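Local coordinates for protein 2-aminomuconic 6-semialdehyde dehydrogenase (Pseudomonas sp., PDB 7BZV) that oxidises 2-aminomuconic 6-semialdehyde in the meta-cleavage pathway of 2-aminophenol catabolism, probably working as an NAD+-dependent tetramer of the aldehyde dehydrogenase family, at residues A259-A264 with R408-T413; L288-V293 with A418-T423; R302-L307 with C395-F400; D401-V406 with H430-L435. All coordinates share one frame; numbering follows the deposited sequence. Where two conformers were deposited one is given.

Overall arrangement
All four contacts sit on one mixed sheet or on the helices against it. Interactions 1 and 4 share helix 403-411: interaction 1 presses it onto strand 258-262 through small apolar groups, while interaction 4 ties it to helix 426-435 by a salt bridge. Interaction 2 joins the start of strand 290-296 and the loop before it to strand 418-422, across strand 258-262; the centres of interactions 1 and 2 are about 7 Å apart. Interaction 3 rests helix 297-312 on strand 394-400, across the sheet from helix 403-411. Interactions 1 to 3 are buried and form no hydrogen bond between their segments. Interaction 4, charged but largely buried, lies at the subunit interface, within reach of three other subunits.

Interaction 1 of 4, residues A259-A264 with R408-T413; sequences AAVIFA and RRANDT
V261 and A259, both on strand 258-262, turn their side chains toward A410 of helix 403-411. Followed outward, the V261 side chain divides its work at CB. CG1 stands anti to the backbone N (chi1 -176°) and leans along the helix, where it meets V406. That torsion leaves CG2 as the branch that turns to A410, and V261 CG2 stops 4.4 Å from A410 CB, a loose apolar touch. A259 has a single methyl to offer, and its CB lies 4.0 Å from A410 CB; the same CB is 4.2 Å from A410 CA. One alanine methyl is therefore met by two residues of the strand, and no hydrogen bond joins the two segments. Small side chains at A259 and A410 let the backbones come close, the CA atoms of the two being 5.7 Å apart. The strand is an inner one of its sheet, paired through its backbone with R292 and Y294 of strand 290-296 and, at its other edge, with T420 and W422. A260 and I262 point to the other face, against helices 268-280 and 297-312, so helix 403-411 belongs to one helical layer of a three-layer alpha-beta-alpha sandwich whose sheet contains strand 258-262.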
loop_
_atom_site.group_PDB
_atom_site.type_symbol
_atom_site.label_atom_id
_atom_site.label_comp_id
_atom_site.label_asym_id
_atom_site.label_seq_id
_atom_site.Cartn_x
_atom_site.Cartn_y
_atom_site.Cartn_z
ATOM N N ALA B 259 -20.702 16.771 -17.526
ATOM C CA ALA B 259 -22.109 16.468 -17.348
ATOM C C ALA B 259 -22.514 16.420 -15.879
ATOM O O ALA B 259 -21.790 15.902 -15.027
ATOM C CB ALA B 259 -22.451 15.127 -17.998
ATOM N N ALA B 260 -23.691 16.958 -15.615
ATOM C CA ALA B 260 -24.432 16.747 -14.383
ATOM C C ALA B 260 -25.633 15.879 -14.686
ATOM O O ALA B 260 -26.346 16.130 -15.664
ATOM C CB ALA B 260 -24.900 18.078 -13.797
ATOM N N VAL B 261 -25.878 14.888 -13.825
ATOM C CA VAL B 261 -26.969 13.934 -13.984
ATOM C C VAL B 261 -27.834 13.985 -12.721
ATOM O O VAL B 261 -27.386 13.563 -11.643
ATOM C CB VAL B 261 -26.450 12.505 -14.239
ATOM C CG1 VAL B 261 -27.588 11.561 -14.486
ATOM C CG2 VAL B 261 -25.518 12.491 -15.403
ATOM N N ILE B 262 -29.085 14.430 -12.871
ATOM C CA ILE B 262 -29.985 14.673 -11.753
ATOM C C ILE B 262 -31.192 13.749 -11.876
ATOM O O ILE B 262 -32.025 13.903 -12.781
ATOM C CB ILE B 262 -30.403 16.144 -11.690
ATOM C CG1 ILE B 262 -29.124 17.004 -11.601
ATOM C CG2 ILE B 262 -31.356 16.381 -10.485
ATOM C CD1 ILE B 262 -29.360 18.417 -12.005
ATOM N N PHE B 263 -31.279 12.790 -10.971
ATOM C CA PHE B 263 -32.381 11.851 -10.905
ATOM C C PHE B 263 -33.528 12.392 -10.059
ATOM O O PHE B 263 -33.359 13.206 -9.140
ATOM C CB PHE B 263 -31.908 10.489 -10.348
ATOM C CG PHE B 263 -31.050 9.720 -11.334
ATOM C CD1 PHE B 263 -31.624 8.868 -12.275
ATOM C CD2 PHE B 263 -29.686 9.883 -11.335
ATOM C CE1 PHE B 263 -30.836 8.191 -13.185
ATOM C CE2 PHE B 263 -28.863 9.182 -12.245
ATOM C CZ PHE B 263 -29.439 8.359 -13.167
ATOM N N ALA B 264 -34.722 11.896 -10.379
ATOM C CA ALA B 264 -35.925 12.355 -9.699
ATOM C C ALA B 264 -35.908 12.054 -8.206
ATOM O O ALA B 264 -36.572 12.763 -7.432
ATOM C CB ALA B 264 -37.144 11.717 -10.369
ATOM N N ARG B 408 -24.957 6.905 -21.578
ATOM C CA ARG B 408 -24.467 7.054 -22.944
ATOM C C ARG B 408 -24.345 8.528 -23.310
ATOM O O ARG B 408 -23.324 8.965 -23.844
ATOM C CB ARG B 408 -25.389 6.319 -23.928
ATOM C CG ARG B 408 -25.164 6.690 -25.402
ATOM C CD ARG B 408 -26.135 5.954 -26.352
ATOM N NE ARG B 408 -27.535 6.376 -26.212
ATOM C CZ ARG B 408 -28.002 7.562 -26.583
ATOM N NH1 ARG B 408 -27.192 8.469 -27.125
ATOM N NH2 ARG B 408 -29.276 7.839 -26.415
ATOM N N ARG B 409 -25.365 9.320 -22.996
ATOM C CA ARG B 409 -25.321 10.725 -23.367
ATOM C C ARG B 409 -24.286 11.493 -22.560
ATOM O O ARG B 409 -23.631 12.402 -23.086
ATOM C CB ARG B 409 -26.718 11.337 -23.200
ATOM C CG ARG B 409 -27.789 10.664 -24.088
ATOM C CD ARG B 409 -29.207 11.174 -23.781
ATOM N NE ARG B 409 -29.355 12.595 -24.099
ATOM C CZ ARG B 409 -30.391 13.338 -23.708
ATOM N NH1 ARG B 409 -31.372 12.796 -22.992
ATOM N NH2 ARG B 409 -30.452 14.619 -24.037
ATOM N N ALA B 410 -24.146 11.175 -21.277
ATOM C CA ALA B 410 -23.138 11.849 -20.466
ATOM C C ALA B 410 -21.735 11.601 -21.009
ATOM O O ALA B 410 -20.895 12.511 -21.036
ATOM C CB ALA B 410 -23.239 11.364 -19.020
ATOM N N ASN B 411 -21.471 10.369 -21.443
ATOM C CA ASN B 411 -20.164 9.949 -21.933
ATOM C C ASN B 411 -19.928 10.278 -23.406
ATOM O O ASN B 411 -18.837 10.006 -23.937
ATOM C CB ASN B 411 -20.024 8.442 -21.722
ATOM C CG ASN B 411 -19.716 8.086 -20.278
ATOM O OD1 ASN B 411 -19.299 8.944 -19.503
ATOM N ND2 ASN B 411 -19.840 6.818 -19.941
ATOM N N ASP B 412 -20.933 10.817 -24.082
ATOM C CA ASP B 412 -20.850 11.162 -25.501
ATOM C C ASP B 412 -20.139 12.505 -25.621
ATOM O O ASP B 412 -20.735 13.559 -25.835
ATOM C CB ASP B 412 -22.247 11.175 -26.108
ATOM C CG ASP B 412 -22.276 11.746 -27.535
ATOM O OD1 ASP B 412 -21.323 11.537 -28.310
ATOM O OD2 ASP B 412 -23.244 12.440 -27.878
ATOM N N THR B 413 -18.819 12.452 -25.490
ATOM C CA THR B 413 -17.959 13.618 -25.639
ATOM C C THR B 413 -16.552 13.089 -25.801
ATOM O O THR B 413 -16.249 11.967 -25.377
ATOM C CB THR B 413 -18.022 14.569 -24.436
ATOM O OG1 THR B 413 -17.005 15.569 -24.574
ATOM C CG2 THR B 413 -17.780 13.807 -23.125
#

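Interaction 2 of 4, residues L288-V293 with A418-T423; sequences LCSERV and AATIWT
A418 opens the strand by setting its CB against L288, whose CD2 methyl approaches to 3.9 Å. The leucine reaches it with one branch, its CG anti to the carbonyl carbon (chi1 -52°). Two residues further on, T420 again faces the 288-293 segment. Its methyl, CG2, lies between the backbone N and the carbonyl carbon, and comes within 3.6 Å of S290 OG; this is a van der Waals touch of a methyl on a hydroxyl oxygen. The threonine's own hydroxyl is turned elsewhere: OG1 is anti to the backbone N (chi1 180°), bonds to the carbonyl O of T445, and also receives a weak bond from W422 NE1 at 3.0 Å, bent to 121° at the hydrogen. I421, between T420 and W422, directs its side chain to the other face, onto V432. The two segments are next-but-one neighbours in the sheet of the aldehyde dehydrogenase alpha/beta fold. Strand 258-262 runs between them, and T420 CG2 and S290 meet over the small side chain of A260, on the face covered by helix 268-280. The chemistry implies a contact held by shape: the segments exchange no hydrogen bond, and the hydroxyl of T420 is taken up mainly by the T445 carbonyl, leaving its methyl to fill the interior beside S290.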
loop_
_atom_site.group_PDB
_atom_site.type_symbol
_atom_site.label_atom_id
_atom_site.label_comp_id
_atom_site.label_asym_id
_atom_site.label_seq_id
_atom_site.Cartn_x
_atom_site.Cartn_y
_atom_site.Cartn_z
ATOM N N LEU B 288 -13.952 22.216 -13.826
ATOM C CA LEU B 288 -14.823 21.137 -13.348
ATOM C C LEU B 288 -16.313 21.490 -13.396
ATOM O O LEU B 288 -17.168 20.647 -13.098
ATOM C CB LEU B 288 -14.418 20.797 -11.917
ATOM C CG LEU B 288 -12.916 20.516 -11.735
ATOM C CD1 LEU B 288 -12.463 20.508 -10.308
ATOM C CD2 LEU B 288 -12.679 19.185 -12.378
ATOM N N CYS B 289 -16.655 22.723 -13.724
ATOM C CA CYS B 289 -18.063 23.101 -13.790
ATOM C C CYS B 289 -18.843 22.273 -14.813
ATOM O O CYS B 289 -18.315 21.831 -15.832
ATOM C CB CYS B 289 -18.182 24.581 -14.167
ATOM S SG CYS B 289 -17.793 25.751 -12.861
ATOM N N SER B 290 -20.137 22.115 -14.552
ATOM C CA SER B 290 -21.063 21.482 -15.475
ATOM C C SER B 290 -21.524 22.463 -16.547
ATOM O O SER B 290 -21.930 23.583 -16.230
ATOM C CB SER B 290 -22.322 21.030 -14.725
ATOM O OG SER B 290 -21.985 20.385 -13.560
ATOM N N GLU B 291 -21.519 22.026 -17.813
ATOM C CA GLU B 291 -22.172 22.755 -18.898
ATOM C C GLU B 291 -23.218 21.940 -19.642
ATOM O O GLU B 291 -23.910 22.496 -20.500
ATOM C CB GLU B 291 -21.130 23.288 -19.905
ATOM C CG GLU B 291 -20.353 24.486 -19.316
ATOM C CD GLU B 291 -19.301 25.116 -20.223
ATOM O OE1 GLU B 291 -19.159 24.735 -21.411
ATOM O OE2 GLU B 291 -18.585 26.007 -19.714
ATOM N N ARG B 292 -23.356 20.646 -19.337
ATOM C CA ARG B 292 -24.409 19.792 -19.872
ATOM C C ARG B 292 -25.122 19.238 -18.657
ATOM O O ARG B 292 -24.481 18.629 -17.797
ATOM C CB ARG B 292 -23.843 18.662 -20.753
ATOM C CG ARG B 292 -22.982 19.128 -21.956
ATOM C CD ARG B 292 -21.728 18.196 -22.143
ATOM N NE ARG B 292 -22.229 16.885 -22.407
ATOM C CZ ARG B 292 -21.702 15.713 -22.060
ATOM N NH1 ARG B 292 -20.532 15.561 -21.433
ATOM N NH2 ARG B 292 -22.404 14.655 -22.389
ATOM N N VAL B 293 -26.414 19.495 -18.549
ATOM C CA VAL B 293 -27.206 19.054 -17.409
ATOM C C VAL B 293 -28.348 18.174 -17.889
ATOM O O VAL B 293 -29.232 18.646 -18.612
ATOM C CB VAL B 293 -27.760 20.242 -16.609
ATOM C CG1 VAL B 293 -28.587 19.724 -15.468
ATOM C CG2 VAL B 293 -26.649 21.105 -16.079
ATOM N N ALA B 418 -14.794 15.646 -15.514
ATOM C CA ALA B 418 -15.589 15.473 -14.302
ATOM C C ALA B 418 -17.064 15.225 -14.595
ATOM O O ALA B 418 -17.579 15.516 -15.685
ATOM C CB ALA B 418 -15.495 16.701 -13.390
ATOM N N ALA B 419 -17.749 14.684 -13.572
ATOM C CA ALA B 419 -19.194 14.529 -13.572
ATOM C C ALA B 419 -19.738 14.725 -12.160
ATOM O O ALA B 419 -19.013 14.582 -11.178
ATOM C CB ALA B 419 -19.631 13.156 -14.098
ATOM N N THR B 420 -21.012 15.119 -12.076
ATOM C CA THR B 420 -21.703 15.232 -10.790
ATOM C C THR B 420 -23.086 14.609 -10.930
ATOM O O THR B 420 -23.857 14.978 -11.821
ATOM C CB THR B 420 -21.781 16.690 -10.310
ATOM O OG1 THR B 420 -22.471 16.759 -9.038
ATOM C CG2 THR B 420 -22.482 17.575 -11.324
ATOM N N ILE B 421 -23.374 13.643 -10.059
ATOM C CA ILE B 421 -24.570 12.807 -10.081
ATOM C C ILE B 421 -25.355 13.027 -8.789
ATOM O O ILE B 421 -24.787 12.891 -7.703
ATOM C CB ILE B 421 -24.207 11.312 -10.120
ATOM C CG1 ILE B 421 -23.122 10.993 -11.169
ATOM C CG2 ILE B 421 -25.428 10.435 -10.305
ATOM C CD1 ILE B 421 -23.587 11.275 -12.506
ATOM N N TRP B 422 -26.672 13.181 -8.905
ATOM C CA TRP B 422 -27.554 13.456 -7.763
ATOM C C TRP B 422 -28.649 12.390 -7.738
ATOM O O TRP B 422 -29.497 12.339 -8.640
ATOM C CB TRP B 422 -28.146 14.876 -7.850
ATOM C CG TRP B 422 -27.047 15.926 -7.660
ATOM C CD1 TRP B 422 -26.195 16.400 -8.625
ATOM C CD2 TRP B 422 -26.631 16.540 -6.432
ATOM N NE1 TRP B 422 -25.300 17.266 -8.079
ATOM C CE2 TRP B 422 -25.527 17.364 -6.739
ATOM C CE3 TRP B 422 -27.089 16.490 -5.115
ATOM C CZ2 TRP B 422 -24.903 18.145 -5.791
ATOM C CZ3 TRP B 422 -26.455 17.251 -4.174
ATOM C CH2 TRP B 422 -25.365 18.069 -4.517
ATOM N N THR B 423 -28.623 11.555 -6.701
ATOM C CA THR B 423 -29.608 10.497 -6.451
ATOM C C THR B 423 -29.479 10.079 -5.001
ATOM O O THR B 423 -28.396 10.173 -4.418
ATOM C CB THR B 423 -29.381 9.279 -7.362
ATOM O OG1 THR B 423 -30.304 8.232 -7.039
ATOM C CG2 THR B 423 -27.988 8.691 -7.137
#

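Interaction 3 of 4, residues R302-L307 with C395-F400; sequences RFCVAL and CHVTPF
V397 packs against F303 and C304 in an apolar helix-on-sheet contact, with helix 297-312 lying over strand 394-400 at one face of the sheet. The evidence is in the two valine branches, which part to meet consecutive residues of the helix. CG2, anti to the backbone N, goes to the F303 ring and lies 3.9 Å from CE2 and 4.1 Å from CD2 of F303. It reaches that side of the ring obliquely, and the two side chains run past each other in opposite directions. CG1, at chi1 63°, lies between the valine's backbone N and carbonyl carbon, and V397 CG1 faces C304 SG at 4.1 Å. The backbones stay well apart, 8.2 Å between the CA atoms of C304 and V397, as expected where side chains alone fill the interface. F303, its CG anti to the backbone N (chi1 178°), extends from the helix toward the sheet, far enough for its ring to touch I262 as well, so one ring bridges two strands of the sheet. F300, V295 and V375 also pack on V397. Helix 268-280 lies on the same face, meeting F303 through M271, while helix 403-411 lies on the opposite one. This layering of helices on both faces of a largely parallel sheet is typical of the alpha/beta fold of aldehyde dehydrogenases.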
loop_
_atom_site.group_PDB
_atom_site.type_symbol
_atom_site.label_atom_id
_atom_site.label_comp_id
_atom_site.label_asym_id
_atom_site.label_seq_id
_atom_site.Cartn_x
_atom_site.Cartn_y
_atom_site.Cartn_z
ATOM N N ARG B 302 -39.920 21.083 -12.746
ATOM C CA ARG B 302 -39.637 21.617 -11.424
ATOM C C ARG B 302 -38.211 22.142 -11.355
ATOM O O ARG B 302 -37.954 23.214 -10.791
ATOM C CB ARG B 302 -39.863 20.532 -10.378
ATOM C CG ARG B 302 -39.613 20.964 -8.941
ATOM C CD ARG B 302 -39.834 19.798 -7.972
ATOM N NE ARG B 302 -39.393 20.133 -6.631
ATOM C CZ ARG B 302 -39.151 19.249 -5.667
ATOM N NH1 ARG B 302 -39.313 17.957 -5.882
ATOM N NH2 ARG B 302 -38.754 19.665 -4.482
ATOM N N PHE B 303 -37.269 21.395 -11.925
ATOM C CA PHE B 303 -35.878 21.824 -11.924
ATOM C C PHE B 303 -35.716 23.170 -12.616
ATOM O O PHE B 303 -35.027 24.063 -12.118
ATOM C CB PHE B 303 -35.005 20.799 -12.638
ATOM C CG PHE B 303 -33.560 21.196 -12.711
ATOM C CD1 PHE B 303 -32.719 20.925 -11.663
ATOM C CD2 PHE B 303 -33.050 21.887 -13.811
ATOM C CE1 PHE B 303 -31.388 21.302 -11.717
ATOM C CE2 PHE B 303 -31.707 22.264 -13.870
ATOM C CZ PHE B 303 -30.885 21.986 -12.811
ATOM N N CYS B 304 -36.257 23.290 -13.830
ATOM C CA CYS B 304 -36.097 24.525 -14.588
ATOM C C CYS B 304 -36.743 25.705 -13.874
ATOM O O CYS B 304 -36.190 26.806 -13.865
ATOM C CB CYS B 304 -36.691 24.380 -15.984
ATOM S SG CYS B 304 -35.727 23.252 -17.017
ATOM N N VAL B 305 -37.911 25.500 -13.286
ATOM C CA VAL B 305 -38.592 26.597 -12.597
ATOM C C VAL B 305 -37.786 27.033 -11.384
ATOM O O VAL B 305 -37.528 28.226 -11.167
ATOM C CB VAL B 305 -40.020 26.173 -12.204
ATOM C CG1 VAL B 305 -40.664 27.194 -11.252
ATOM C CG2 VAL B 305 -40.884 25.912 -13.461
ATOM N N ALA B 306 -37.387 26.071 -10.563
ATOM C CA ALA B 306 -36.674 26.422 -9.337
ATOM C C ALA B 306 -35.311 27.001 -9.659
ATOM O O ALA B 306 -34.882 27.986 -9.052
ATOM C CB ALA B 306 -36.533 25.204 -8.421
ATOM N N LEU B 307 -34.612 26.419 -10.630
ATOM C CA LEU B 307 -33.286 26.937 -10.971
ATOM C C LEU B 307 -33.363 28.360 -11.508
ATOM O O LEU B 307 -32.508 29.194 -11.184
ATOM C CB LEU B 307 -32.588 26.044 -11.996
ATOM C CG LEU B 307 -31.103 26.333 -12.234
ATOM C CD1 LEU B 307 -30.366 25.802 -11.045
ATOM C CD2 LEU B 307 -30.605 25.670 -13.498
ATOM N N CYS B 395 -25.139 26.585 -18.862
ATOM C CA CYS B 395 -25.302 25.179 -19.189
ATOM C C CYS B 395 -26.448 25.053 -20.162
ATOM O O CYS B 395 -27.256 25.976 -20.311
ATOM C CB CYS B 395 -25.572 24.317 -17.952
ATOM S SG CYS B 395 -27.200 24.645 -17.184
ATOM N N HIS B 396 -26.516 23.893 -20.808
ATOM C CA HIS B 396 -27.698 23.428 -21.524
ATOM C C HIS B 396 -28.380 22.336 -20.704
ATOM O O HIS B 396 -27.730 21.374 -20.289
ATOM C CB HIS B 396 -27.339 22.896 -22.918
ATOM C CG HIS B 396 -28.525 22.426 -23.693
ATOM N ND1 HIS B 396 -28.873 21.097 -23.779
ATOM C CD2 HIS B 396 -29.453 23.104 -24.405
ATOM C CE1 HIS B 396 -29.975 20.979 -24.494
ATOM N NE2 HIS B 396 -30.334 22.182 -24.901
ATOM N N VAL B 397 -29.679 22.475 -20.454
ATOM C CA VAL B 397 -30.413 21.484 -19.673
ATOM C C VAL B 397 -31.378 20.721 -20.584
ATOM O O VAL B 397 -32.065 21.315 -21.424
ATOM C CB VAL B 397 -31.122 22.146 -18.467
ATOM C CG1 VAL B 397 -32.137 23.141 -18.918
ATOM C CG2 VAL B 397 -31.741 21.112 -17.579
ATOM N N THR B 398 -31.445 19.398 -20.396
ATOM C CA THR B 398 -32.231 18.517 -21.262
ATOM C C THR B 398 -32.813 17.404 -20.403
ATOM O O THR B 398 -32.185 16.991 -19.421
ATOM C CB THR B 398 -31.343 17.946 -22.398
ATOM O OG1 THR B 398 -32.071 17.100 -23.306
ATOM C CG2 THR B 398 -30.155 17.156 -21.795
ATOM N N PRO B 399 -34.004 16.914 -20.721
ATOM C CA PRO B 399 -34.545 15.762 -19.991
ATOM C C PRO B 399 -33.964 14.441 -20.475
ATOM O O PRO B 399 -33.519 14.300 -21.616
ATOM C CB PRO B 399 -36.050 15.819 -20.304
ATOM C CG PRO B 399 -36.103 16.429 -21.701
ATOM C CD PRO B 399 -34.923 17.404 -21.767
ATOM N N PHE B 400 -33.999 13.460 -19.580
ATOM C CA PHE B 400 -33.700 12.068 -19.917
ATOM C C PHE B 400 -34.717 11.151 -19.254
ATOM O O PHE B 400 -35.421 11.543 -18.311
ATOM C CB PHE B 400 -32.276 11.641 -19.512
ATOM C CG PHE B 400 -32.073 11.417 -18.048
ATOM C CD1 PHE B 400 -32.256 10.175 -17.481
ATOM C CD2 PHE B 400 -31.649 12.445 -17.244
ATOM C CE1 PHE B 400 -32.028 9.964 -16.108
ATOM C CE2 PHE B 400 -31.438 12.244 -15.924
ATOM C CZ PHE B 400 -31.617 10.998 -15.345
#

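Interaction 4 of 4, residues D401-V406 with H430-L435; sequences DSESEV and HRVSEL
E403 and R431 form a side-on, two-pronged salt bridge between helices 403-411 and 426-435, at the subunit interface. R431 NE gives its hydrogen to E403 OE2 at 2.6 Å, while R431 NH2 reaches E403 OE1 at 2.7 Å and is the straighter of the two (172°). Each oxygen uses its syn lone pair, and the carboxylate and guanidinium planes differ by only 13°, so the groups meet edge to edge. A bend at chi3 (-38°) turns the arginine's end so that NE and NH2 face the acid together. Nearer the backbone, E403 CG rests 3.7 Å from V432 CG2. E403 is the first residue of a helix whose N-terminus is held by a capping box: S402 OG accepts from E405 N at 3.1 Å, and E405 OE1 takes both D401 N, at 2.8 Å, and S402 N. An alanine here removes the carboxylate and the CG methylene, so R431 would probably be left without its charge partner and freer to turn, and a gap is likely to open beside V432 CG2. The remaining nitrogen, R431 NH1, bonds to the carbonyl O of D486 of a second subunit, so E403 holds an arginine that reaches across the interface. The arrangement is that of two neighbouring helices on one face of an alpha/beta sheet, pinned by a bidentate salt bridge where subunits of the tetramer meet.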
loop_
_atom_site.group_PDB
_atom_site.type_symbol
_atom_site.label_atom_id
_atom_site.label_comp_id
_atom_site.label_asym_id
_atom_site.label_seq_id
_atom_site.Cartn_x
_atom_site.Cartn_y
_atom_site.Cartn_z
ATOM N N ASP B 401 -34.802 9.918 -19.767
ATOM C CA ASP B 401 -35.780 8.959 -19.273
ATOM C C ASP B 401 -35.165 7.741 -18.608
ATOM O O ASP B 401 -35.727 7.254 -17.634
ATOM C CB ASP B 401 -36.710 8.512 -20.404
ATOM C CG ASP B 401 -37.535 9.672 -20.932
ATOM O OD1 ASP B 401 -38.338 10.191 -20.151
ATOM O OD2 ASP B 401 -37.328 10.114 -22.075
ATOM N N SER B 402 -34.006 7.274 -19.039
ATOM C CA SER B 402 -33.476 6.059 -18.451
ATOM C C SER B 402 -31.997 6.193 -18.109
ATOM O O SER B 402 -31.262 7.035 -18.632
ATOM C CB SER B 402 -33.721 4.868 -19.386
ATOM O OG SER B 402 -32.683 4.809 -20.336
ATOM N N GLU B 403 -31.603 5.339 -17.171
ATOM C CA GLU B 403 -30.232 5.277 -16.694
ATOM C C GLU B 403 -29.268 4.894 -17.811
ATOM O O GLU B 403 -28.231 5.533 -17.977
ATOM C CB GLU B 403 -30.172 4.283 -15.529
ATOM C CG GLU B 403 -28.793 4.066 -14.935
ATOM C CD GLU B 403 -28.805 3.142 -13.708
ATOM O OE1 GLU B 403 -29.680 3.293 -12.822
ATOM O OE2 GLU B 403 -27.907 2.274 -13.632
ATOM N N SER B 404 -29.589 3.857 -18.589
ATOM C CA SER B 404 -28.723 3.490 -19.710
ATOM C C SER B 404 -28.581 4.645 -20.684
ATOM O O SER B 404 -27.478 4.944 -21.177
ATOM C CB SER B 404 -29.293 2.256 -20.420
ATOM O OG SER B 404 -29.323 1.158 -19.546
ATOM N N GLU B 405 -29.696 5.306 -20.978
ATOM C CA GLU B 405 -29.681 6.457 -21.871
ATOM C C GLU B 405 -28.766 7.546 -21.340
ATOM O O GLU B 405 -27.976 8.127 -22.085
ATOM C CB GLU B 405 -31.114 7.002 -22.027
ATOM C CG GLU B 405 -31.235 8.286 -22.831
ATOM C CD GLU B 405 -32.490 9.108 -22.472
ATOM O OE1 GLU B 405 -33.398 8.589 -21.783
ATOM O OE2 GLU B 405 -32.561 10.266 -22.895
ATOM N N VAL B 406 -28.873 7.864 -20.050
ATOM C CA VAL B 406 -28.177 9.067 -19.609
ATOM C C VAL B 406 -26.679 8.786 -19.475
ATOM O O VAL B 406 -25.854 9.681 -19.692
ATOM C CB VAL B 406 -28.798 9.640 -18.312
ATOM C CG1 VAL B 406 -28.456 8.796 -17.123
ATOM C CG2 VAL B 406 -28.333 11.077 -18.111
ATOM N N HIS B 430 -23.676 4.316 -7.129
ATOM C CA HIS B 430 -22.403 3.653 -7.374
ATOM C C HIS B 430 -22.310 3.180 -8.816
ATOM O O HIS B 430 -21.288 3.386 -9.471
ATOM C CB HIS B 430 -22.223 2.496 -6.385
ATOM C CG HIS B 430 -21.958 2.961 -4.987
ATOM N ND1 HIS B 430 -20.732 3.427 -4.574
ATOM C CD2 HIS B 430 -22.788 3.107 -3.927
ATOM C CE1 HIS B 430 -20.807 3.808 -3.310
ATOM N NE2 HIS B 430 -22.041 3.605 -2.884
ATOM N N ARG B 431 -23.386 2.607 -9.351
ATOM C CA ARG B 431 -23.378 2.142 -10.744
ATOM C C ARG B 431 -23.089 3.262 -11.728
ATOM O O ARG B 431 -22.256 3.125 -12.627
ATOM C CB ARG B 431 -24.746 1.560 -11.125
ATOM C CG ARG B 431 -24.962 0.143 -10.948
ATOM C CD ARG B 431 -26.238 -0.323 -11.696
ATOM N NE ARG B 431 -27.397 0.585 -11.681
ATOM C CZ ARG B 431 -28.444 0.461 -10.860
ATOM N NH1 ARG B 431 -28.471 -0.506 -9.946
ATOM N NH2 ARG B 431 -29.462 1.295 -10.953
ATOM N N VAL B 432 -23.848 4.354 -11.628
ATOM C CA VAL B 432 -23.750 5.424 -12.614
ATOM C C VAL B 432 -22.432 6.185 -12.474
ATOM O O VAL B 432 -21.755 6.474 -13.475
ATOM C CB VAL B 432 -24.975 6.363 -12.499
ATOM C CG1 VAL B 432 -24.842 7.550 -13.416
ATOM C CG2 VAL B 432 -26.235 5.582 -12.806
ATOM N N SER B 433 -22.050 6.537 -11.243
ATOM C CA SER B 433 -20.855 7.362 -11.057
ATOM C C SER B 433 -19.617 6.643 -11.596
ATOM O O SER B 433 -18.768 7.257 -12.255
ATOM C CB SER B 433 -20.670 7.756 -9.578
ATOM O OG SER B 433 -20.504 6.627 -8.773
ATOM N N GLU B 434 -19.533 5.327 -11.400
ATOM C CA GLU B 434 -18.342 4.591 -11.834
ATOM C C GLU B 434 -18.256 4.452 -13.345
ATOM O O GLU B 434 -17.163 4.220 -13.870
ATOM C CB GLU B 434 -18.294 3.176 -11.238
ATOM C CG GLU B 434 -17.906 3.082 -9.780
ATOM C CD GLU B 434 -18.049 1.665 -9.229
ATOM O OE1 GLU B 434 -18.602 1.513 -8.091
ATOM O OE2 GLU B 434 -17.629 0.725 -9.951
ATOM N N LEU B 435 -19.382 4.497 -14.046
ATOM C CA LEU B 435 -19.395 4.360 -15.490
ATOM C C LEU B 435 -19.159 5.679 -16.201
ATOM O O LEU B 435 -19.076 5.685 -17.427
ATOM C CB LEU B 435 -20.731 3.751 -15.921
ATOM C CG LEU B 435 -20.899 2.262 -15.585
ATOM C CD1 LEU B 435 -22.345 1.821 -15.860
ATOM C CD2 LEU B 435 -19.881 1.391 -16.349
#